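Local coordinates for N6 adenine specific DNA methylase (Encephalitozoon cuniculi, PDB 3Q87), which is the S-adenosylmethionine-binding catalytic subunit, Mtq2, of the Mtq2-Trm112 complex that methylates the translation termination factor eRF1, at residues Leu119-Ile124 with Lys130-Arg135; Thr10-Asp15 with Glu154-Ile159; Asp15-Glu20 with Thr38-Lys43; Asp91-Ile96 with Gly103-Asp108. All coordinates share one frame; numbering follows the deposited sequence.

Contact 1: Leu119-Ile124 with Lys130-Arg135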
# COMPACT_ATOMS: atom_id res chain seq x y z
N LEU B 119 7.42 -5.92 9.30
CA LEU B 119 6.08 -6.41 8.97
C LEU B 119 5.34 -6.94 10.19
O LEU B 119 5.95 -7.43 11.15
CB LEU B 119 6.15 -7.48 7.88
CG LEU B 119 6.94 -8.76 8.15
CD1 LEU B 119 6.11 -9.80 8.89
CD2 LEU B 119 7.45 -9.32 6.83
N TYR B 120 4.02 -6.84 10.15
CA TYR B 120 3.15 -7.44 11.17
C TYR B 120 2.19 -8.37 10.43
O TYR B 120 1.44 -7.92 9.55
CB TYR B 120 2.39 -6.36 11.93
CG TYR B 120 3.29 -5.43 12.71
CD1 TYR B 120 3.68 -5.74 14.01
CD2 TYR B 120 3.78 -4.25 12.15
CE1 TYR B 120 4.52 -4.89 14.73
CE2 TYR B 120 4.61 -3.40 12.86
CZ TYR B 120 4.98 -3.72 14.16
OH TYR B 120 5.81 -2.88 14.86
N LEU B 121 2.21 -9.65 10.77
CA LEU B 121 1.41 -10.65 10.06
C LEU B 121 0.55 -11.43 11.03
O LEU B 121 1.02 -11.84 12.08
CB LEU B 121 2.32 -11.60 9.29
CG LEU B 121 1.67 -12.78 8.56
CD1 LEU B 121 0.81 -12.28 7.39
CD2 LEU B 121 2.75 -13.74 8.05
N LEU B 122 -0.72 -11.64 10.69
CA LEU B 122 -1.60 -12.44 11.52
C LEU B 122 -1.74 -13.84 10.93
O LEU B 122 -1.88 -14.00 9.73
CB LEU B 122 -2.99 -11.80 11.67
CG LEU B 122 -3.98 -12.57 12.57
CD1 LEU B 122 -5.02 -11.63 13.14
CD2 LEU B 122 -4.67 -13.73 11.83
N VAL B 123 -1.69 -14.84 11.80
CA VAL B 123 -1.79 -16.22 11.39
C VAL B 123 -2.64 -16.94 12.44
O VAL B 123 -2.80 -16.44 13.53
CB VAL B 123 -0.39 -16.84 11.28
CG1 VAL B 123 -0.48 -18.33 11.29
CG2 VAL B 123 0.33 -16.34 10.02
N ILE B 124 -3.20 -18.10 12.09
CA ILE B 124 -3.89 -18.91 13.08
C ILE B 124 -3.16 -20.24 13.29
O ILE B 124 -2.30 -20.61 12.51
CB ILE B 124 -5.37 -19.16 12.71
CG1 ILE B 124 -5.47 -19.91 11.39
CG2 ILE B 124 -6.13 -17.83 12.66
CD1 ILE B 124 -6.88 -20.40 11.08
N LYS B 130 4.85 -21.89 13.30
CA LYS B 130 6.29 -22.14 13.35
C LYS B 130 6.90 -22.25 11.97
O LYS B 130 8.00 -21.78 11.74
CB LYS B 130 6.58 -23.39 14.18
CG LYS B 130 6.31 -23.21 15.65
CD LYS B 130 6.82 -24.39 16.47
CE LYS B 130 6.55 -24.17 17.95
NZ LYS B 130 7.33 -25.13 18.79
N GLU B 131 6.19 -22.89 11.04
CA GLU B 131 6.65 -22.95 9.66
C GLU B 131 6.67 -21.55 9.04
O GLU B 131 7.51 -21.24 8.20
CB GLU B 131 5.78 -23.89 8.83
CG GLU B 131 5.85 -25.34 9.25
CD GLU B 131 5.02 -26.26 8.37
OE1 GLU B 131 4.47 -25.78 7.35
OE2 GLU B 131 4.93 -27.46 8.69
N VAL B 132 5.73 -20.70 9.45
CA VAL B 132 5.71 -19.33 8.97
C VAL B 132 6.92 -18.57 9.50
O VAL B 132 7.62 -17.90 8.75
CB VAL B 132 4.40 -18.58 9.36
CG1 VAL B 132 4.40 -17.14 8.79
CG2 VAL B 132 3.16 -19.35 8.89
N LEU B 133 7.17 -18.67 10.80
CA LEU B 133 8.36 -18.05 11.39
C LEU B 133 9.63 -18.48 10.66
O LEU B 133 10.47 -17.66 10.32
CB LEU B 133 8.47 -18.41 12.86
CG LEU B 133 7.39 -17.82 13.75
CD1 LEU B 133 7.54 -18.39 15.15
CD2 LEU B 133 7.51 -16.29 13.75
N ALA B 134 9.75 -19.78 10.44
CA ALA B 134 10.91 -20.33 9.76
C ALA B 134 11.10 -19.73 8.37
O ALA B 134 12.20 -19.32 7.99
CB ALA B 134 10.80 -21.86 9.68
N ARG B 135 10.01 -19.67 7.60
CA ARG B 135 10.10 -19.15 6.24
C ARG B 135 10.53 -17.69 6.25
O ARG B 135 11.27 -17.25 5.36
CB ARG B 135 8.77 -19.29 5.51
CG ARG B 135 8.56 -20.65 4.88
CD ARG B 135 7.26 -20.66 4.10
NE ARG B 135 6.92 -21.99 3.62
CZ ARG B 135 6.77 -22.32 2.35
NH1 ARG B 135 6.94 -21.41 1.40
NH2 ARG B 135 6.46 -23.56 2.02
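Leu121 and Val123 meet Val132 through methyl groups alone, and neither ring nor amide nor carboxylate has a face or an edge in the interface. The nearest flat group in sequence, the ring of Tyr120, lies on the other side of the strand, packed against Leu17 and Leu22, with its OH hydrogen-bonded to Glu20. This is the sheet-to-helix layer of a Rossmann-like class I methyltransferase fold: strand 118-124 passes into helix 129-138, which lies over one face of the sheet on the way to strand 142-150, a parallel beta-alpha-beta crossover with strand 155-162 between the two strands. Alternation along the strand sorts its side chains. Leu121 and Val123 point to the helix, whereas Leu122 points to the opposite face, where it touches Asp9 and Thr12 of helix 8-20.

Val132 is the helix residue that meets the strand, its CA 8.5 Å from the CA of Val123. Its CG1 stands anti to the backbone N (chi1 -178°) while CG2 lies beside that N, and the two branches divide the strand between them. CG1 meets Leu121 CD2 tip to tip at 3.9 Å. The longer leucine, likewise with CG anti to N, reaches farther from its backbone than the valine does, and the compact valines suit the strand and the close helix face. All three residues are buried, which fits their lack of polar atoms beyond the backbone. Next to Val132, Glu131 turns aside to a salt bridge with Arg104. The second branch makes the looser contact, Val132 CG2 lying 4.3 Å from Val123 CG2.

Contact 2: Thr10-Asp15 with Glu154-Ile159. With SAM (S-adenosylmethionine), chain D.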
# COMPACT_ATOMS: atom_id res chain seq x y z
N THR B 10 -9.18 -9.31 13.59
CA THR B 10 -8.70 -7.97 13.24
C THR B 10 -8.38 -7.17 14.51
O THR B 10 -7.36 -6.52 14.59
CB THR B 10 -9.66 -7.17 12.31
OG1 THR B 10 -10.21 -6.06 13.01
CG2 THR B 10 -10.78 -8.03 11.78
N TYR B 11 -9.24 -7.25 15.52
CA TYR B 11 -9.00 -6.47 16.73
C TYR B 11 -7.77 -6.90 17.54
O TYR B 11 -7.17 -6.08 18.23
CB TYR B 11 -10.26 -6.40 17.60
CG TYR B 11 -11.36 -5.63 16.91
CD1 TYR B 11 -11.16 -4.31 16.52
CD2 TYR B 11 -12.58 -6.22 16.63
CE1 TYR B 11 -12.15 -3.59 15.88
CE2 TYR B 11 -13.58 -5.50 15.98
CZ TYR B 11 -13.36 -4.19 15.62
OH TYR B 11 -14.35 -3.47 14.98
N THR B 12 -7.36 -8.16 17.45
CA THR B 12 -6.12 -8.55 18.10
C THR B 12 -4.90 -7.97 17.34
O THR B 12 -3.91 -7.58 17.96
CB THR B 12 -5.97 -10.08 18.27
OG1 THR B 12 -5.39 -10.65 17.10
CG2 THR B 12 -7.32 -10.73 18.52
N LEU B 13 -4.97 -7.92 16.01
CA LEU B 13 -3.92 -7.25 15.25
C LEU B 13 -3.89 -5.77 15.63
O LEU B 13 -2.83 -5.22 15.96
CB LEU B 13 -4.11 -7.45 13.73
CG LEU B 13 -3.10 -6.81 12.76
CD1 LEU B 13 -1.67 -7.09 13.18
CD2 LEU B 13 -3.33 -7.25 11.29
N MET B 14 -5.05 -5.13 15.64
CA MET B 14 -5.12 -3.72 16.00
C MET B 14 -4.58 -3.45 17.40
O MET B 14 -3.87 -2.46 17.61
CB MET B 14 -6.56 -3.21 15.87
CG MET B 14 -7.05 -3.21 14.43
SD MET B 14 -8.75 -2.61 14.21
CE MET B 14 -8.57 -0.85 14.54
N ASP B 15 -4.92 -4.31 18.36
CA ASP B 15 -4.44 -4.14 19.72
C ASP B 15 -2.92 -4.21 19.77
O ASP B 15 -2.28 -3.39 20.42
CB ASP B 15 -5.05 -5.19 20.67
CG ASP B 15 -6.49 -4.87 21.07
OD1 ASP B 15 -6.99 -3.76 20.76
OD2 ASP B 15 -7.12 -5.74 21.70
N GLU B 154 -10.72 -20.14 16.88
CA GLU B 154 -9.32 -20.57 16.89
C GLU B 154 -8.42 -19.67 17.72
O GLU B 154 -8.89 -18.82 18.47
CB GLU B 154 -8.77 -20.72 15.46
CG GLU B 154 -7.48 -21.56 15.37
CD GLU B 154 -7.42 -22.40 14.10
OE1 GLU B 154 -8.47 -22.57 13.44
OE2 GLU B 154 -6.33 -22.89 13.76
N THR B 155 -7.12 -19.87 17.59
CA THR B 155 -6.16 -19.05 18.31
C THR B 155 -5.35 -18.24 17.31
O THR B 155 -4.86 -18.75 16.32
CB THR B 155 -5.22 -19.91 19.17
OG1 THR B 155 -4.37 -20.68 18.32
CG2 THR B 155 -6.01 -20.85 20.06
N VAL B 156 -5.22 -16.95 17.60
CA VAL B 156 -4.58 -16.03 16.68
C VAL B 156 -3.15 -15.74 17.10
O VAL B 156 -2.89 -15.50 18.29
CB VAL B 156 -5.37 -14.72 16.63
CG1 VAL B 156 -4.53 -13.61 16.05
CG2 VAL B 156 -6.64 -14.90 15.84
N TYR B 157 -2.23 -15.75 16.14
CA TYR B 157 -0.84 -15.36 16.38
C TYR B 157 -0.45 -14.13 15.56
O TYR B 157 -0.61 -14.10 14.34
CB TYR B 157 0.10 -16.51 16.03
CG TYR B 157 -0.19 -17.79 16.79
CD1 TYR B 157 0.64 -18.20 17.84
CD2 TYR B 157 -1.28 -18.58 16.47
CE1 TYR B 157 0.38 -19.37 18.54
CE2 TYR B 157 -1.55 -19.75 17.17
CZ TYR B 157 -0.71 -20.14 18.20
OH TYR B 157 -0.97 -21.30 18.89
N ILE B 158 0.05 -13.11 16.24
CA ILE B 158 0.54 -11.93 15.55
C ILE B 158 2.06 -11.96 15.46
O ILE B 158 2.78 -11.88 16.46
CB ILE B 158 0.07 -10.66 16.23
CG1 ILE B 158 -1.45 -10.58 16.14
CG2 ILE B 158 0.76 -9.44 15.60
CD1 ILE B 158 -2.04 -9.53 17.04
N ILE B 159 2.54 -12.10 14.24
CA ILE B 159 3.97 -12.19 13.98
C ILE B 159 4.55 -10.83 13.65
O ILE B 159 4.03 -10.11 12.81
CB ILE B 159 4.24 -13.17 12.85
CG1 ILE B 159 3.73 -14.55 13.24
CG2 ILE B 159 5.72 -13.25 12.54
CD1 ILE B 159 4.11 -15.63 12.24
N SAM D . -7.73 -6.05 7.08
CA SAM D . -9.07 -6.62 7.24
C SAM D . -9.30 -6.97 8.72
O SAM D . -10.42 -7.07 9.20
OXT SAM D . -8.35 -7.16 9.47
CB SAM D . -9.39 -7.80 6.28
CG SAM D . -8.70 -9.18 6.44
SD SAM D . -9.32 -10.59 5.42
CE SAM D . -9.01 -12.02 6.48
C5' SAM D . -8.03 -10.82 4.17
C4' SAM D . -8.14 -9.70 3.14
O4' SAM D . -7.17 -9.90 2.13
C3' SAM D . -9.50 -9.66 2.45
O3' SAM D . -9.95 -8.33 2.46
C2' SAM D . -9.22 -10.10 1.03
O2' SAM D . -10.04 -9.48 0.07
C1' SAM D . -7.78 -9.69 0.87
N9 SAM D . -7.04 -10.49 -0.09
C8 SAM D . -7.21 -11.82 -0.43
N7 SAM D . -6.28 -12.12 -1.36
C5 SAM D . -5.52 -11.01 -1.59
C6 SAM D . -4.43 -10.75 -2.40
N6 SAM D . -3.94 -11.71 -3.18
N1 SAM D . -3.86 -9.48 -2.41
C2 SAM D . -4.35 -8.47 -1.61
N3 SAM D . -5.43 -8.74 -0.79
C4 SAM D . -5.99 -9.98 -0.79
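Thr12 and Leu13 of helix 8-20 lie against Val156 and Ile158 of strand 155-162, the antiparallel strand that sets class I methyltransferases apart from other Rossmann-like folds. Helix and strand axes approach to 9.0 Å and run 34° from parallel; Thr12 lies nearest Val156 and Leu13 nearest Ile158.

The threonine's rotamer decides what it offers. Its OG1 sits between the backbone N and the carbonyl carbon (chi1 87°), from where it hydrogen-bonds to Asp9 O in the preceding turn. With the hydroxyl thus satisfied inside its own helix, Thr12 can serve a buried, otherwise apolar surface: OG1 lies 3.3 Å from Val156 CG1. The two side chains meet at a slant rather than end-on.

Ile158 has its CG1 beside the backbone N (chi1 -64°) and an extended chain beyond, which brings CD1 up to the helix backbone. CD1 comes 3.5 Å from Leu13 CA and equally near, at 3.5 Å, to Thr12 OG1; its still shorter approach to the carbonyl oxygen of Thr12 is doubtful. The beta-branched isoleucine thereby uses two methyls at once, since CG2 is left for the leucine side chain.

Two residues before Thr12, Thr10 belongs to the S-adenosylmethionine pocket beside the methionine carboxylate, although its modelled closeness to that group is too short to interpret. The CB of Leu13 does not point straight at the strand, but with CG anti to the backbone N its tip swings in until CD1 is 4.2 Å from Ile158 CG2.

Contact 3: Asp15-Glu20 with Thr38-Lys43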
# COMPACT_ATOMS: atom_id res chain seq x y z
N ASP B 15 -4.92 -4.31 18.36
CA ASP B 15 -4.44 -4.14 19.72
C ASP B 15 -2.92 -4.21 19.77
O ASP B 15 -2.28 -3.39 20.42
CB ASP B 15 -5.05 -5.19 20.67
CG ASP B 15 -6.49 -4.87 21.07
OD1 ASP B 15 -6.99 -3.76 20.76
OD2 ASP B 15 -7.12 -5.74 21.70
N ALA B 16 -2.33 -5.18 19.07
CA ALA B 16 -0.88 -5.29 19.05
C ALA B 16 -0.20 -4.08 18.39
O ALA B 16 0.84 -3.60 18.87
CB ALA B 16 -0.43 -6.59 18.41
N LEU B 17 -0.78 -3.58 17.30
CA LEU B 17 -0.25 -2.41 16.60
C LEU B 17 -0.30 -1.20 17.52
O LEU B 17 0.61 -0.36 17.53
CB LEU B 17 -1.06 -2.11 15.34
CG LEU B 17 -0.92 -3.12 14.19
CD1 LEU B 17 -1.95 -2.87 13.12
CD2 LEU B 17 0.49 -3.08 13.60
N GLU B 18 -1.36 -1.12 18.30
CA GLU B 18 -1.53 -0.00 19.20
C GLU B 18 -0.41 0.06 20.23
O GLU B 18 0.11 1.13 20.53
CB GLU B 18 -2.90 -0.08 19.89
CG GLU B 18 -3.27 1.18 20.63
CD GLU B 18 -3.28 2.40 19.73
OE1 GLU B 18 -3.52 2.24 18.51
OE2 GLU B 18 -3.05 3.51 20.25
N ARG B 19 -0.02 -1.10 20.75
CA ARG B 19 0.99 -1.16 21.81
C ARG B 19 2.37 -0.85 21.26
O ARG B 19 3.21 -0.30 21.98
CB ARG B 19 0.98 -2.52 22.51
CG ARG B 19 -0.39 -2.89 23.06
CD ARG B 19 -0.35 -4.14 23.93
NE ARG B 19 -1.45 -5.04 23.62
CZ ARG B 19 -1.31 -6.20 22.99
NH1 ARG B 19 -0.11 -6.62 22.60
NH2 ARG B 19 -2.38 -6.96 22.74
N GLU B 20 2.59 -1.20 20.00
CA GLU B 20 3.84 -0.89 19.31
C GLU B 20 4.03 0.61 19.12
O GLU B 20 5.15 1.09 19.07
CB GLU B 20 3.88 -1.58 17.95
CG GLU B 20 4.03 -3.08 18.00
CD GLU B 20 5.42 -3.50 18.42
OE1 GLU B 20 6.18 -3.96 17.55
OE2 GLU B 20 5.75 -3.34 19.62
N THR B 38 -6.58 0.64 8.58
CA THR B 38 -6.15 1.91 7.98
C THR B 38 -6.60 3.10 8.82
O THR B 38 -5.84 4.04 9.07
CB THR B 38 -6.70 2.07 6.53
OG1 THR B 38 -6.01 1.19 5.65
CG2 THR B 38 -6.51 3.52 6.03
N GLU B 39 -7.85 3.06 9.27
CA GLU B 39 -8.41 4.12 10.10
C GLU B 39 -7.55 4.40 11.35
O GLU B 39 -7.34 5.55 11.73
CB GLU B 39 -9.84 3.77 10.52
CG GLU B 39 -10.67 4.97 10.98
CD GLU B 39 -12.12 4.60 11.24
OE1 GLU B 39 -13.02 5.32 10.76
OE2 GLU B 39 -12.37 3.59 11.93
N GLN B 40 -7.07 3.34 11.99
CA GLN B 40 -6.23 3.49 13.17
C GLN B 40 -4.81 3.94 12.80
O GLN B 40 -4.23 4.81 13.45
CB GLN B 40 -6.21 2.17 13.95
CG GLN B 40 -5.03 2.03 14.89
CD GLN B 40 -4.74 0.59 15.25
OE1 GLN B 40 -4.47 0.27 16.41
NE2 GLN B 40 -4.81 -0.29 14.26
N LEU B 41 -4.27 3.34 11.74
CA LEU B 41 -2.92 3.62 11.26
C LEU B 41 -2.72 5.05 10.76
O LEU B 41 -1.65 5.62 10.90
CB LEU B 41 -2.54 2.66 10.13
CG LEU B 41 -2.30 1.21 10.54
CD1 LEU B 41 -2.05 0.34 9.33
CD2 LEU B 41 -1.13 1.14 11.49
N ARG B 42 -3.74 5.62 10.13
CA ARG B 42 -3.55 6.90 9.48
C ARG B 42 -3.44 8.05 10.46
O ARG B 42 -3.07 9.16 10.09
CB ARG B 42 -4.63 7.18 8.44
CG ARG B 42 -6.02 7.41 8.99
CD ARG B 42 -6.99 7.57 7.81
NE ARG B 42 -8.37 7.76 8.24
CZ ARG B 42 -8.87 8.93 8.61
NH1 ARG B 42 -8.11 10.02 8.60
NH2 ARG B 42 -10.14 9.02 8.99
N LYS B 43 -3.75 7.78 11.72
CA LYS B 43 -3.66 8.81 12.74
C LYS B 43 -2.21 9.22 12.98
O LYS B 43 -1.93 10.37 13.30
CB LYS B 43 -4.34 8.36 14.03
CG LYS B 43 -5.86 8.18 13.86
CD LYS B 43 -6.56 7.75 15.14
CE LYS B 43 -6.11 6.37 15.57
NZ LYS B 43 -6.76 5.95 16.85
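Glu18 and Gln40 reach each other because both start with CG anti to the backbone N. Glu18 (chi1 -169°) then bends at chi2 (58°), folding its carboxylate over toward the neighbouring helix, while Gln40 stays extended and spans most of the gap. Carboxylate and amide planes end 15° apart, nearly coplanar. As deposited, Glu18 OE1 lies 3.0 Å from Gln40 OE1, but the amide is probably turned over in the model; with it turned back the pair may form a hydrogen bond. In keeping with this, the modelled Gln40 NE2 is buried without a partner.

Nearer the sheet the contact becomes apolar. Leu17 has its CG beside the backbone N and sends CD1 to the glutamine amide, 4.0 Å from the modelled Gln40 NE2. The same methyl makes a loose contact with Leu41 CD2 at 4.4 Å. Leucines suit this inner position, where Leu41 also rests on Val47 of strand 46-51 and Leu17 on Leu22. A long, extended side chain suits the intermediate level, where its methylenes help to bridge the helices.

At the solvent-facing edge a carboxylate fits well. Lys43 NZ stands 5.2 Å from Glu18 OE1, not in contact but near enough that the opposite charges probably attract. On the far side of the second helix, Thr38 OG1 is held by hydrogen bonds among Asp29, Thr32 and Ser49.

Segments 15-20 and 38-43 thus touch through side chains, and their helices, 8-20 and 36-41, sit side by side in the helical layer that covers one face of the sheet in the class I methyltransferase fold.

Contact 4: Asp91-Ile96 with Gly103-Asp108. With SAM (S-adenosylmethionine), chain D.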
# COMPACT_ATOMS: atom_id res chain seq x y z
N ASP B 91 -8.23 -25.08 3.23
CA ASP B 91 -9.07 -25.95 2.40
C ASP B 91 -10.17 -25.25 1.62
O ASP B 91 -11.11 -25.90 1.14
CB ASP B 91 -9.63 -27.10 3.23
CG ASP B 91 -8.54 -28.01 3.74
OD1 ASP B 91 -7.52 -28.16 3.03
OD2 ASP B 91 -8.68 -28.56 4.85
N THR B 92 -10.07 -23.94 1.48
CA THR B 92 -10.90 -23.25 0.52
C THR B 92 -10.05 -22.23 -0.22
O THR B 92 -9.06 -21.72 0.31
CB THR B 92 -12.12 -22.57 1.16
OG1 THR B 92 -12.78 -21.76 0.18
CG2 THR B 92 -11.72 -21.72 2.35
N ASP B 93 -10.42 -21.99 -1.47
CA ASP B 93 -9.79 -20.99 -2.32
C ASP B 93 -10.75 -19.85 -2.58
O ASP B 93 -10.68 -19.18 -3.61
CB ASP B 93 -9.34 -21.62 -3.64
CG ASP B 93 -8.17 -22.57 -3.46
OD1 ASP B 93 -7.05 -22.09 -3.13
OD2 ASP B 93 -8.35 -23.80 -3.65
N ASP B 94 -11.68 -19.64 -1.65
CA ASP B 94 -12.50 -18.44 -1.67
C ASP B 94 -11.58 -17.22 -1.73
O ASP B 94 -10.60 -17.13 -0.98
CB ASP B 94 -13.39 -18.37 -0.42
CG ASP B 94 -14.13 -17.03 -0.29
OD1 ASP B 94 -15.36 -17.00 -0.54
OD2 ASP B 94 -13.50 -16.02 0.06
N PRO B 95 -11.87 -16.28 -2.64
CA PRO B 95 -10.94 -15.20 -2.95
C PRO B 95 -10.74 -14.25 -1.77
O PRO B 95 -9.74 -13.53 -1.74
CB PRO B 95 -11.62 -14.47 -4.11
CG PRO B 95 -12.53 -15.48 -4.70
CD PRO B 95 -13.04 -16.27 -3.53
N ILE B 96 -11.67 -14.24 -0.82
CA ILE B 96 -11.57 -13.34 0.32
C ILE B 96 -10.88 -13.97 1.53
O ILE B 96 -10.01 -13.36 2.13
CB ILE B 96 -12.96 -12.78 0.73
CG1 ILE B 96 -13.58 -12.00 -0.43
CG2 ILE B 96 -12.87 -11.86 1.95
CD1 ILE B 96 -15.06 -11.72 -0.21
N GLY B 103 -4.33 -23.43 4.72
CA GLY B 103 -4.69 -22.02 4.79
C GLY B 103 -3.49 -21.11 4.53
O GLY B 103 -3.52 -19.92 4.87
N ARG B 104 -2.45 -21.68 3.91
CA ARG B 104 -1.13 -21.05 3.85
C ARG B 104 -0.69 -20.53 2.48
O ARG B 104 0.36 -19.91 2.34
CB ARG B 104 -0.07 -22.04 4.34
CG ARG B 104 0.06 -22.10 5.84
CD ARG B 104 1.17 -21.20 6.29
NE ARG B 104 2.40 -21.56 5.59
CZ ARG B 104 3.19 -22.57 5.95
NH1 ARG B 104 2.89 -23.32 7.01
NH2 ARG B 104 4.28 -22.84 5.26
N GLU B 105 -1.50 -20.78 1.46
CA GLU B 105 -1.08 -20.44 0.10
C GLU B 105 -0.82 -18.95 -0.13
O GLU B 105 0.14 -18.59 -0.81
CB GLU B 105 -2.06 -21.01 -0.93
CG GLU B 105 -2.09 -22.55 -0.88
CD GLU B 105 -2.82 -23.18 -2.06
OE1 GLU B 105 -2.88 -22.56 -3.14
OE2 GLU B 105 -3.32 -24.32 -1.91
N VAL B 106 -1.66 -18.07 0.42
CA VAL B 106 -1.43 -16.64 0.24
C VAL B 106 -0.33 -16.17 1.17
O VAL B 106 0.56 -15.41 0.78
CB VAL B 106 -2.72 -15.79 0.43
CG1 VAL B 106 -2.45 -14.32 0.09
CG2 VAL B 106 -3.83 -16.31 -0.46
N ILE B 107 -0.37 -16.65 2.41
CA ILE B 107 0.68 -16.34 3.38
C ILE B 107 2.06 -16.64 2.80
O ILE B 107 2.98 -15.82 2.89
CB ILE B 107 0.48 -17.14 4.68
CG1 ILE B 107 -0.71 -16.59 5.46
CG2 ILE B 107 1.77 -17.13 5.53
CD1 ILE B 107 -1.33 -17.60 6.42
N ASP B 108 2.20 -17.83 2.22
CA ASP B 108 3.47 -18.30 1.68
C ASP B 108 3.89 -17.45 0.49
O ASP B 108 5.07 -17.15 0.32
CB ASP B 108 3.37 -19.78 1.26
CG ASP B 108 3.37 -20.73 2.45
OD1 ASP B 108 3.61 -20.26 3.58
OD2 ASP B 108 3.15 -21.95 2.25
N SAM D . -7.73 -6.05 7.08
CA SAM D . -9.07 -6.62 7.24
C SAM D . -9.30 -6.97 8.72
O SAM D . -10.42 -7.07 9.20
OXT SAM D . -8.35 -7.16 9.47
CB SAM D . -9.39 -7.80 6.28
CG SAM D . -8.70 -9.18 6.44
SD SAM D . -9.32 -10.59 5.42
CE SAM D . -9.01 -12.02 6.48
C5' SAM D . -8.03 -10.82 4.17
C4' SAM D . -8.14 -9.70 3.14
O4' SAM D . -7.17 -9.90 2.13
C3' SAM D . -9.50 -9.66 2.45
O3' SAM D . -9.95 -8.33 2.46
C2' SAM D . -9.22 -10.10 1.03
O2' SAM D . -10.04 -9.48 0.07
C1' SAM D . -7.78 -9.69 0.87
N9 SAM D . -7.04 -10.49 -0.09
C8 SAM D . -7.21 -11.82 -0.43
N7 SAM D . -6.28 -12.12 -1.36
C5 SAM D . -5.52 -11.01 -1.59
C6 SAM D . -4.43 -10.75 -2.40
N6 SAM D . -3.94 -11.71 -3.18
N1 SAM D . -3.86 -9.48 -2.41
C2 SAM D . -4.35 -8.47 -1.61
N3 SAM D . -5.43 -8.74 -0.79
C4 SAM D . -5.99 -9.98 -0.79
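Asp93 and Glu105 bring like charges together: Asp93 OD1 lies 4.2 Å from Glu105 OE1, with the two carboxylate planes turned 64° apart. Both groups are exposed, so water probably softens the repulsion, and Glu105 has a better partner for its other oxygen, OE2, in the backbone N of Tyr101.

Backbone proximity makes up the rest of the join. Asp91 N lies 4.5 Å from Gly103 N, and Gly103 has a positive phi of 65°, a conformation glycine adopts easily.

Hydrogen bonds shape each segment from within. Thr92 OG1 accepts from Asp94 N at 3.0 Å, an ST turn. Asp94 OD2 takes the N-H of Ile96 at 2.7 Å from above the carboxylate plane, an Asx turn, and also accepts from Ile97 N. Short side chains with an acceptor near the backbone are what such turns need.

One salt bridge braces the start of helix 105-113: Arg104 NE meets Asp108 OD1 at 2.7 Å, in the guanidinium plane, on the syn side of the carboxylate but tilted 28° out of its plane. Arg104 NH1 reaches on to Asn127 O.

Ligand contacts occupy the other end of the loop, where Pro95 O lies 3.3 Å from C8 of the S-adenosylmethionine adenine and Ile96 packs on the ribose. The arrangement is that of the loop following the Asn-Pro-Pro-Tyr motif begun by Asn85, folded by side-chain turns over the cofactor pocket.

Overall arrangement
All four contacts belong to one alpha/beta/alpha sandwich around a seven-stranded sheet. Contacts 1 and 2, with centres 12 Å apart, share that sheet through the neighbouring strands 118-124 and 155-162 and cover its two faces. Contact 3, its centre about 13 Å from that of contact 2, continues helix 8-20 and shares Asp15 with it. Contact 4 is joined to contact 1 through Arg104, but its centre is about 25 Å from that of contact 3, across the chain's centre. Along the chain, contacts 3, 4 and 1 follow in series, all nested within the loop closed by contact 2. S-adenosylmethionine touches both contact 2 and contact 4, so distant parts of the sequence frame its pocket.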